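Local coordinates for Iron(III) ABC transporter, periplasmic iron-compound-binding protein (Vibrio cholerae, PDB 3TEF) that probably binds catecholate siderophores carrying iron(III) in the periplasm and hands them to an ABC transporter for import, at residues G86-K91 / N175-S180; F105-D110 / W114-Q119; V257-I262 / V267-Q272. All blocks are in the same frame, centred on the assembly; numbering follows the deposited sequence.

Interaction 1. Residues G86-K91 / N175-S180; sequences GPRASK and NSRFSS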
loop_
_atom_site.group_PDB
_atom_site.type_symbol
_atom_site.label_atom_id
_atom_site.label_comp_id
_atom_site.label_asym_id
_atom_site.label_seq_id
_atom_site.Cartn_x
_atom_site.Cartn_y
_atom_site.Cartn_z
ATOM N N GLY A 86 8.670 2.859 5.271
ATOM C CA GLY A 86 7.426 2.110 5.197
ATOM C C GLY A 86 7.407 0.989 6.225
ATOM O O GLY A 86 8.361 0.806 6.977
ATOM N N PRO A 87 6.319 0.218 6.256
ATOM C CA PRO A 87 6.213 -0.797 7.308
ATOM C C PRO A 87 7.223 -1.937 7.142
ATOM O O PRO A 87 7.580 -2.576 8.125
ATOM C CB PRO A 87 4.774 -1.314 7.159
ATOM C CG PRO A 87 4.359 -0.910 5.778
ATOM C CD PRO A 87 5.065 0.376 5.500
ATOM N N ARG A 88 7.682 -2.187 5.919
ATOM C CA ARG A 88 8.605 -3.291 5.679
ATOM C C ARG A 88 9.932 -3.136 6.426
ATOM O O ARG A 88 10.554 -4.128 6.829
ATOM C CB ARG A 88 8.861 -3.459 4.177
ATOM C CG ARG A 88 7.711 -4.142 3.473
ATOM C CD ARG A 88 7.945 -4.186 1.975
ATOM N NE ARG A 88 6.890 -4.920 1.290
ATOM C CZ ARG A 88 5.751 -4.385 0.856
ATOM N NH1 ARG A 88 5.491 -3.101 1.049
ATOM N NH2 ARG A 88 4.864 -5.150 0.234
ATOM N N ALA A 89 10.353 -1.892 6.635
ATOM C CA ALA A 89 11.650 -1.618 7.264
ATOM C C ALA A 89 11.513 -1.323 8.756
ATOM O O ALA A 89 12.479 -0.937 9.406
ATOM C CB ALA A 89 12.322 -0.436 6.586
ATOM N N SER A 90 10.311 -1.493 9.284
ATOM C CA SER A 90 10.022 -0.978 10.621
ATOM C C SER A 90 10.787 -1.676 11.736
ATOM O O SER A 90 10.968 -1.098 12.802
ATOM C CB SER A 90 8.507 -0.947 10.888
ATOM O OG SER A 90 7.942 -2.241 10.823
ATOM N N LYS A 91 11.258 -2.902 11.511
ATOM C CA LYS A 91 12.045 -3.564 12.552
ATOM C C LYS A 91 13.356 -2.825 12.779
ATOM O O LYS A 91 14.024 -3.025 13.799
ATOM C CB LYS A 91 12.311 -5.037 12.227
ATOM C CG LYS A 91 11.057 -5.896 12.110
ATOM C CD LYS A 91 11.400 -7.387 11.994
ATOM C CE LYS A 91 12.477 -7.664 10.940
ATOM N NZ LYS A 91 12.059 -7.333 9.526
ATOM N N ASN A 175 -9.763 -7.187 8.429
ATOM C CA ASN A 175 -8.780 -6.762 9.412
ATOM C C ASN A 175 -7.365 -7.113 8.988
ATOM O O ASN A 175 -6.541 -7.565 9.783
ATOM C CB ASN A 175 -9.129 -7.341 10.780
ATOM C CG ASN A 175 -10.469 -6.827 11.291
ATOM O OD1 ASN A 175 -10.731 -5.624 11.263
ATOM N ND2 ASN A 175 -11.330 -7.738 11.731
ATOM N N SER A 176 -7.092 -6.873 7.713
ATOM C CA SER A 176 -5.829 -7.228 7.103
ATOM C C SER A 176 -5.252 -6.010 6.394
ATOM O O SER A 176 -5.846 -4.922 6.396
ATOM C CB SER A 176 -6.047 -8.330 6.068
ATOM O OG SER A 176 -6.646 -7.786 4.899
ATOM N N ARG A 177 -4.099 -6.206 5.770
ATOM C CA ARG A 177 -3.484 -5.149 4.992
ATOM C C ARG A 177 -4.411 -4.697 3.864
ATOM O O ARG A 177 -4.228 -3.617 3.317
ATOM C CB ARG A 177 -2.156 -5.629 4.412
ATOM C CG ARG A 177 -2.288 -6.840 3.491
ATOM C CD ARG A 177 -0.917 -7.460 3.233
ATOM N NE ARG A 177 -0.022 -6.523 2.556
ATOM C CZ ARG A 177 1.304 -6.562 2.634
ATOM N NH1 ARG A 177 1.910 -7.490 3.378
ATOM N NH2 ARG A 177 2.032 -5.671 1.973
ATOM N N PHE A 178 -5.391 -5.527 3.509
ATOM C CA PHE A 178 -6.347 -5.153 2.454
ATOM C C PHE A 178 -7.688 -4.710 3.039
ATOM O O PHE A 178 -8.733 -4.876 2.415
ATOM C CB PHE A 178 -6.535 -6.288 1.440
ATOM C CG PHE A 178 -5.263 -6.714 0.779
ATOM C CD1 PHE A 178 -4.626 -5.879 -0.127
ATOM C CD2 PHE A 178 -4.679 -7.939 1.077
ATOM C CE1 PHE A 178 -3.431 -6.268 -0.728
ATOM C CE2 PHE A 178 -3.496 -8.339 0.468
ATOM C CZ PHE A 178 -2.872 -7.503 -0.437
ATOM N N SER A 179 -7.641 -4.137 4.237
ATOM C CA SER A 179 -8.849 -3.645 4.903
ATOM C C SER A 179 -9.675 -2.698 4.018
ATOM O O SER A 179 -10.901 -2.658 4.121
ATOM C CB SER A 179 -8.492 -2.957 6.224
ATOM O OG SER A 179 -7.789 -1.742 6.025
ATOM N N SER A 180 -9.001 -1.956 3.141
ATOM C CA SER A 180 -9.665 -0.993 2.256
ATOM C C SER A 180 -10.872 -1.588 1.534
ATOM O O SER A 180 -11.918 -0.937 1.405
ATOM C CB SER A 180 -8.671 -0.480 1.222
ATOM O OG SER A 180 -8.113 -1.585 0.539
#

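Interaction 2. Residues F105-D110 / W114-Q119; sequences FAAEAD and WESTQQ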
loop_
_atom_site.group_PDB
_atom_site.type_symbol
_atom_site.label_atom_id
_atom_site.label_comp_id
_atom_site.label_asym_id
_atom_site.label_seq_id
_atom_site.Cartn_x
_atom_site.Cartn_y
_atom_site.Cartn_z
ATOM N N PHE A 105 5.618 5.466 7.776
ATOM C CA PHE A 105 4.534 5.867 6.880
ATOM C C PHE A 105 3.822 4.587 6.482
ATOM O O PHE A 105 4.370 3.761 5.739
ATOM C CB PHE A 105 5.138 6.590 5.647
ATOM C CG PHE A 105 4.115 7.121 4.666
ATOM C CD1 PHE A 105 3.593 8.405 4.806
ATOM C CD2 PHE A 105 3.712 6.350 3.574
ATOM C CE1 PHE A 105 2.664 8.906 3.908
ATOM C CE2 PHE A 105 2.767 6.849 2.668
ATOM C CZ PHE A 105 2.250 8.129 2.841
ATOM N N ALA A 106 2.616 4.383 7.009
ATOM C CA ALA A 106 1.984 3.083 6.851
ATOM C C ALA A 106 0.496 3.122 7.140
ATOM O O ALA A 106 0.022 3.977 7.895
ATOM C CB ALA A 106 2.673 2.051 7.790
ATOM N N ALA A 107 -0.224 2.171 6.555
ATOM C CA ALA A 107 -1.651 1.983 6.821
ATOM C C ALA A 107 -1.844 1.119 8.064
ATOM O O ALA A 107 -0.973 0.326 8.401
ATOM C CB ALA A 107 -2.299 1.311 5.658
ATOM N N GLU A 108 -3.000 1.255 8.713
ATOM C CA GLU A 108 -3.342 0.417 9.874
ATOM C C GLU A 108 -4.638 -0.352 9.623
ATOM O O GLU A 108 -5.668 0.241 9.311
ATOM C CB GLU A 108 -3.482 1.269 11.132
ATOM C CG GLU A 108 -2.236 2.051 11.498
ATOM C CD GLU A 108 -1.054 1.147 11.746
ATOM O OE1 GLU A 108 -1.267 0.024 12.250
ATOM O OE2 GLU A 108 0.077 1.546 11.408
ATOM N N ALA A 109 -4.581 -1.672 9.752
ATOM C CA ALA A 109 -5.745 -2.516 9.479
ATOM C C ALA A 109 -6.894 -2.268 10.451
ATOM O O ALA A 109 -8.064 -2.256 10.054
ATOM C CB ALA A 109 -5.344 -3.997 9.478
ATOM N N ASP A 110 -6.575 -2.068 11.728
ATOM C CA ASP A 110 -7.637 -1.864 12.709
ATOM C C ASP A 110 -8.487 -0.612 12.449
ATOM O O ASP A 110 -9.717 -0.701 12.388
ATOM C CB ASP A 110 -7.120 -1.960 14.162
ATOM C CG ASP A 110 -6.296 -0.750 14.599
ATOM O OD1 ASP A 110 -5.619 -0.114 13.762
ATOM O OD2 ASP A 110 -6.305 -0.447 15.816
ATOM N N TRP A 114 -8.148 3.742 4.650
ATOM C CA TRP A 114 -8.318 5.148 4.268
ATOM C C TRP A 114 -8.207 6.127 5.442
ATOM O O TRP A 114 -7.535 7.158 5.336
ATOM C CB TRP A 114 -9.594 5.364 3.432
ATOM C CG TRP A 114 -9.836 6.798 3.001
ATOM C CD1 TRP A 114 -11.011 7.500 3.124
ATOM C CD2 TRP A 114 -8.897 7.703 2.397
ATOM N NE1 TRP A 114 -10.855 8.773 2.641
ATOM C CE2 TRP A 114 -9.566 8.927 2.183
ATOM C CE3 TRP A 114 -7.549 7.599 2.012
ATOM C CZ2 TRP A 114 -8.949 10.038 1.598
ATOM C CZ3 TRP A 114 -6.928 8.706 1.436
ATOM C CH2 TRP A 114 -7.630 9.913 1.239
ATOM N N GLU A 115 -8.826 5.799 6.574
ATOM C CA GLU A 115 -8.690 6.662 7.746
ATOM C C GLU A 115 -7.224 6.790 8.149
ATOM O O GLU A 115 -6.752 7.886 8.433
ATOM C CB GLU A 115 -9.533 6.159 8.924
ATOM C CG GLU A 115 -11.025 6.048 8.632
ATOM C CD GLU A 115 -11.730 7.392 8.601
ATOM O OE1 GLU A 115 -11.034 8.431 8.571
ATOM O OE2 GLU A 115 -12.985 7.406 8.613
ATOM N N SER A 116 -6.493 5.679 8.146
ATOM C CA SER A 116 -5.090 5.740 8.536
ATOM C C SER A 116 -4.213 6.409 7.482
ATOM O O SER A 116 -3.301 7.155 7.823
ATOM C CB SER A 116 -4.537 4.358 8.939
ATOM O OG SER A 116 -4.536 3.459 7.848
ATOM N N THR A 117 -4.512 6.175 6.207
ATOM C CA THR A 117 -3.754 6.790 5.124
ATOM C C THR A 117 -3.890 8.323 5.138
ATOM O O THR A 117 -2.915 9.043 4.949
ATOM C CB THR A 117 -4.172 6.195 3.767
ATOM O OG1 THR A 117 -3.772 4.819 3.714
ATOM C CG2 THR A 117 -3.527 6.968 2.601
ATOM N N GLN A 118 -5.099 8.817 5.385
ATOM C CA GLN A 118 -5.308 10.256 5.580
ATOM C C GLN A 118 -4.371 10.847 6.611
ATOM O O GLN A 118 -3.809 11.925 6.408
ATOM C CB GLN A 118 -6.732 10.532 6.059
ATOM C CG GLN A 118 -7.773 10.370 4.991
ATOM C CD GLN A 118 -9.162 10.561 5.571
ATOM O OE1 GLN A 118 -9.462 11.603 6.157
ATOM N NE2 GLN A 118 -9.998 9.539 5.452
ATOM N N GLN A 119 -4.230 10.165 7.747
ATOM C CA GLN A 119 -3.323 10.642 8.772
ATOM C C GLN A 119 -1.880 10.621 8.293
ATOM O O GLN A 119 -1.110 11.501 8.657
ATOM C CB GLN A 119 -3.467 9.848 10.077
ATOM C CG GLN A 119 -2.728 10.483 11.241
ATOM C CD GLN A 119 -3.115 11.938 11.441
ATOM O OE1 GLN A 119 -4.299 12.264 11.561
ATOM N NE2 GLN A 119 -2.127 12.824 11.449
#

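Interaction 3. Residues V257-I262 / V267-Q272; sequences VNAWYI and VKATEQ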
loop_
_atom_site.group_PDB
_atom_site.type_symbol
_atom_site.label_atom_id
_atom_site.label_comp_id
_atom_site.label_asym_id
_atom_site.label_seq_id
_atom_site.Cartn_x
_atom_site.Cartn_y
_atom_site.Cartn_z
ATOM N N VAL A 257 -0.715 -4.482 -8.570
ATOM C CA VAL A 257 0.071 -5.015 -7.462
ATOM C C VAL A 257 0.888 -3.941 -6.747
ATOM O O VAL A 257 0.949 -3.924 -5.522
ATOM C CB VAL A 257 0.993 -6.156 -7.911
ATOM C CG1 VAL A 257 1.782 -6.684 -6.712
ATOM C CG2 VAL A 257 0.168 -7.256 -8.536
ATOM N N ASN A 258 1.506 -3.037 -7.499
ATOM C CA ASN A 258 2.222 -1.943 -6.865
ATOM C C ASN A 258 1.315 -1.137 -5.936
ATOM O O ASN A 258 1.662 -0.860 -4.789
ATOM C CB ASN A 258 2.831 -0.998 -7.901
ATOM C CG ASN A 258 3.429 0.237 -7.259
ATOM O OD1 ASN A 258 4.492 0.165 -6.640
ATOM N ND2 ASN A 258 2.726 1.370 -7.363
ATOM N N ALA A 259 0.150 -0.756 -6.441
ATOM C CA ALA A 259 -0.706 0.153 -5.699
ATOM C C ALA A 259 -1.224 -0.472 -4.405
ATOM O O ALA A 259 -1.287 0.203 -3.384
ATOM C CB ALA A 259 -1.872 0.619 -6.547
ATOM N N TRP A 260 -1.617 -1.747 -4.467
ATOM C CA TRP A 260 -2.286 -2.398 -3.328
ATOM C C TRP A 260 -1.344 -3.075 -2.340
ATOM O O TRP A 260 -1.664 -3.196 -1.154
ATOM C CB TRP A 260 -3.300 -3.438 -3.823
ATOM C CG TRP A 260 -4.502 -2.854 -4.521
ATOM C CD1 TRP A 260 -4.564 -2.423 -5.818
ATOM C CD2 TRP A 260 -5.819 -2.669 -3.978
ATOM N NE1 TRP A 260 -5.823 -1.962 -6.104
ATOM C CE2 TRP A 260 -6.614 -2.105 -4.991
ATOM C CE3 TRP A 260 -6.392 -2.904 -2.719
ATOM C CZ2 TRP A 260 -7.960 -1.782 -4.798
ATOM C CZ3 TRP A 260 -7.724 -2.595 -2.532
ATOM C CH2 TRP A 260 -8.494 -2.037 -3.564
ATOM N N TYR A 261 -0.190 -3.513 -2.827
ATOM C CA TYR A 261 0.670 -4.385 -2.042
ATOM C C TYR A 261 2.026 -3.742 -1.710
ATOM O O TYR A 261 2.527 -3.860 -0.597
ATOM C CB TYR A 261 0.852 -5.711 -2.790
ATOM C CG TYR A 261 1.709 -6.718 -2.055
ATOM C CD1 TYR A 261 1.241 -7.352 -0.911
ATOM C CD2 TYR A 261 2.979 -7.032 -2.512
ATOM C CE1 TYR A 261 2.032 -8.280 -0.231
ATOM C CE2 TYR A 261 3.778 -7.961 -1.845
ATOM C CZ TYR A 261 3.296 -8.575 -0.712
ATOM O OH TYR A 261 4.089 -9.490 -0.058
ATOM N N ILE A 262 2.607 -3.052 -2.686
ATOM C CA ILE A 262 3.942 -2.474 -2.531
ATOM C C ILE A 262 3.934 -1.047 -1.986
ATOM O O ILE A 262 4.569 -0.756 -0.968
ATOM C CB ILE A 262 4.726 -2.481 -3.872
ATOM C CG1 ILE A 262 4.911 -3.918 -4.394
ATOM C CG2 ILE A 262 6.072 -1.762 -3.713
ATOM C CD1 ILE A 262 5.788 -4.790 -3.531
ATOM N N VAL A 267 0.161 8.240 -2.589
ATOM C CA VAL A 267 -0.855 9.067 -3.250
ATOM C C VAL A 267 -1.300 8.459 -4.588
ATOM O O VAL A 267 -2.492 8.180 -4.791
ATOM C CB VAL A 267 -0.381 10.526 -3.392
ATOM C CG1 VAL A 267 -1.328 11.342 -4.286
ATOM C CG2 VAL A 267 -0.216 11.163 -2.000
ATOM N N LYS A 268 -0.347 8.215 -5.483
ATOM C CA LYS A 268 -0.669 7.603 -6.771
ATOM C C LYS A 268 -1.239 6.210 -6.546
ATOM O O LYS A 268 -2.151 5.781 -7.249
ATOM C CB LYS A 268 0.568 7.507 -7.668
ATOM C CG LYS A 268 1.270 8.830 -7.916
ATOM C CD LYS A 268 0.337 9.849 -8.503
ATOM C CE LYS A 268 1.092 11.093 -8.945
ATOM N NZ LYS A 268 0.285 11.901 -9.907
ATOM N N ALA A 269 -0.710 5.514 -5.538
ATOM C CA ALA A 269 -1.182 4.177 -5.229
ATOM C C ALA A 269 -2.656 4.191 -4.867
ATOM O O ALA A 269 -3.438 3.375 -5.362
ATOM C CB ALA A 269 -0.346 3.574 -4.080
ATOM N N THR A 270 -3.037 5.142 -4.022
ATOM C CA THR A 270 -4.407 5.220 -3.547
ATOM C C THR A 270 -5.328 5.619 -4.688
ATOM O O THR A 270 -6.428 5.100 -4.808
ATOM C CB THR A 270 -4.537 6.185 -2.362
ATOM O OG1 THR A 270 -3.719 5.711 -1.287
ATOM C CG2 THR A 270 -5.984 6.254 -1.904
ATOM N N GLU A 271 -4.857 6.514 -5.543
ATOM C CA GLU A 271 -5.626 6.861 -6.737
ATOM C C GLU A 271 -5.839 5.668 -7.656
ATOM O O GLU A 271 -6.928 5.493 -8.222
ATOM C CB GLU A 271 -4.982 8.037 -7.455
ATOM C CG GLU A 271 -5.145 9.294 -6.627
ATOM C CD GLU A 271 -4.411 10.476 -7.190
ATOM O OE1 GLU A 271 -3.425 10.280 -7.930
ATOM O OE2 GLU A 271 -4.826 11.611 -6.888
ATOM N N GLN A 272 -4.818 4.821 -7.770
ATOM C CA GLN A 272 -4.947 3.582 -8.527
ATOM C C GLN A 272 -5.904 2.577 -7.881
ATOM O O GLN A 272 -6.653 1.895 -8.583
ATOM C CB GLN A 272 -3.578 2.937 -8.767
ATOM C CG GLN A 272 -3.617 1.708 -9.662
ATOM C CD GLN A 272 -3.995 2.044 -11.091
ATOM O OE1 GLN A 272 -3.356 2.882 -11.723
ATOM N NE2 GLN A 272 -5.055 1.414 -11.594
#

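Interaction 1. Residues G86-K91 / N175-S180
Arg88 and Arg177 meet guanidinium to guanidinium, one from each lobe, their NH2 atoms 3.4 Å apart; both are donors, so this is no bond. From CB, Arg88 runs as a straight chain through CG and CD to NE and meets Arg177 with its end alone; the side chain also packs on Phe68 and Ile264 of two other loops. A chi4 of 88° turns the guanidinium plane steeply against the zigzag of the chain. There NH2 donates to the backbone O of Tyr261, NH1 makes a weak bond to Ile262 O, and the charged group forms a cation-pi contact with the Tyr261 ring. Arg177 brings its NH2 to the same Tyr261 O through a weak bond. This shared carbonyl, at the end of helix 257-262, probably offsets part of the like charge. The two chains cross at about a right angle, guanidinium planes 55° apart; Arg88 NH2 lies at the edge of the Arg177 group, near its plane, and Arg177 comes obliquely to that of Arg88. Arg177 is steered by a bend at chi3, and its CG sits 3.5 Å above the Phe178 ring, toward the rim. Its backbone is set by a type I turn from Ser176 to Ser179 and an ST turn, Phe178 N bonding Ser176 OG at 2.9 Å. Segment 86-91 is tied by Ser90 OG to Pro87 O, 2.7 Å. Paired arginines from two lobes facing the presumed binding cleft are consistent with a site for an anionic ferric catecholate in a bacterial solute-binding protein.

Interaction 2. Residues F105-D110 / W114-Q119
A chi1 of 64° puts Ser116 OG between its own backbone N and carbonyl carbon, where it reaches across to Glu108 N. That amide donates to it over 2.8 Å in a nearly straight bond, 167° at the hydrogen. The single proton of OG can go to either Gly112 O or Tyr113 O, at the start of helix 113-128 with Gly112 just ahead of it, so one hydroxyl ties the loop to the helix start. Around the bond the packing is close: Ala107 CA stands 3.4 Å from Ser116 OG, and Glu108 CB lies 3.9 Å from Ser116 CB. Glu108 bends at chi2 (-60°), carrying its carboxylate off to a salt bridge from OE2 to Arg9 NE, while Arg9 NH2 donates to Ala107 O. The segment 105-110 is the loop leaving strand 102-104, an outermost strand of the four-stranded parallel sheet of the first lobe, and the first turns of the following helix come back alongside it. Further along, Ala107 CB comes to 4.3 Å from Thr117 OG1, a looser contact. That hydroxyl is engaged by Tyr113 O and Ser265 OG. Ser265, from the loop between helices 257-262 and 267-279, also packs against Ala107.

Interaction 3. Residues V257-I262 / V267-Q272
Ala259 CB is wedged against the second helix, 3.4 Å from Ala269 O. It also lies 3.6 Å from Gln272 CB. From the other helix Ala269 CB answers, 3.6 Å from Ala259 O, and the two methyls stand 4.1 Å apart. Such small residues let the backbones come together, the Ala259 and Ala269 CA atoms being only 4.1 Å apart. Gln272 lends just its aliphatic start. With CG anti to the backbone N (chi1 -175°) and a bend at chi2, its amide swings clear to Asp276, where NE2 bonds OD1. The same carboxylate takes Trp260 NE1 on OD2, joining the two helices a second time. They are the last two of the chain, set close by a four-residue connection, the first following strand 252-254 of the mixed sheet and widening into a pi-type turn at 258-262. From that sheet, in the second lobe, they carry the chain back against helices 27-35 and 113-128 of the first. Outside this layer, Asp256 OD2 accepts from Ala259 N, while Asp31 of helix 27-35 accepts from Lys268 N and Ala269 N at the start of the second helix.

How the interactions relate
Interaction 2 is nested inside the chain loop that interaction 1 closes, and interaction 3 follows both. The centres of interactions 1 and 2 lie about 9 Å apart; that of interaction 3 is about 13 Å from each. Interactions 1 and 2 touch where Ala109 CB reaches Ser176 O (3.3 Å) and where Pro87 packs on Phe105 and Ala106. Helix 257-262 of interaction 3 receives both arginines of interaction 1. The second helix of interaction 3 also meets helix 113-128 of interaction 2, by way of Thr270. Interactions 1 and 3 bridge the two lobes, while interaction 2 lies within the first and touches the other through Ala109; all lie near the presumed siderophore cleft.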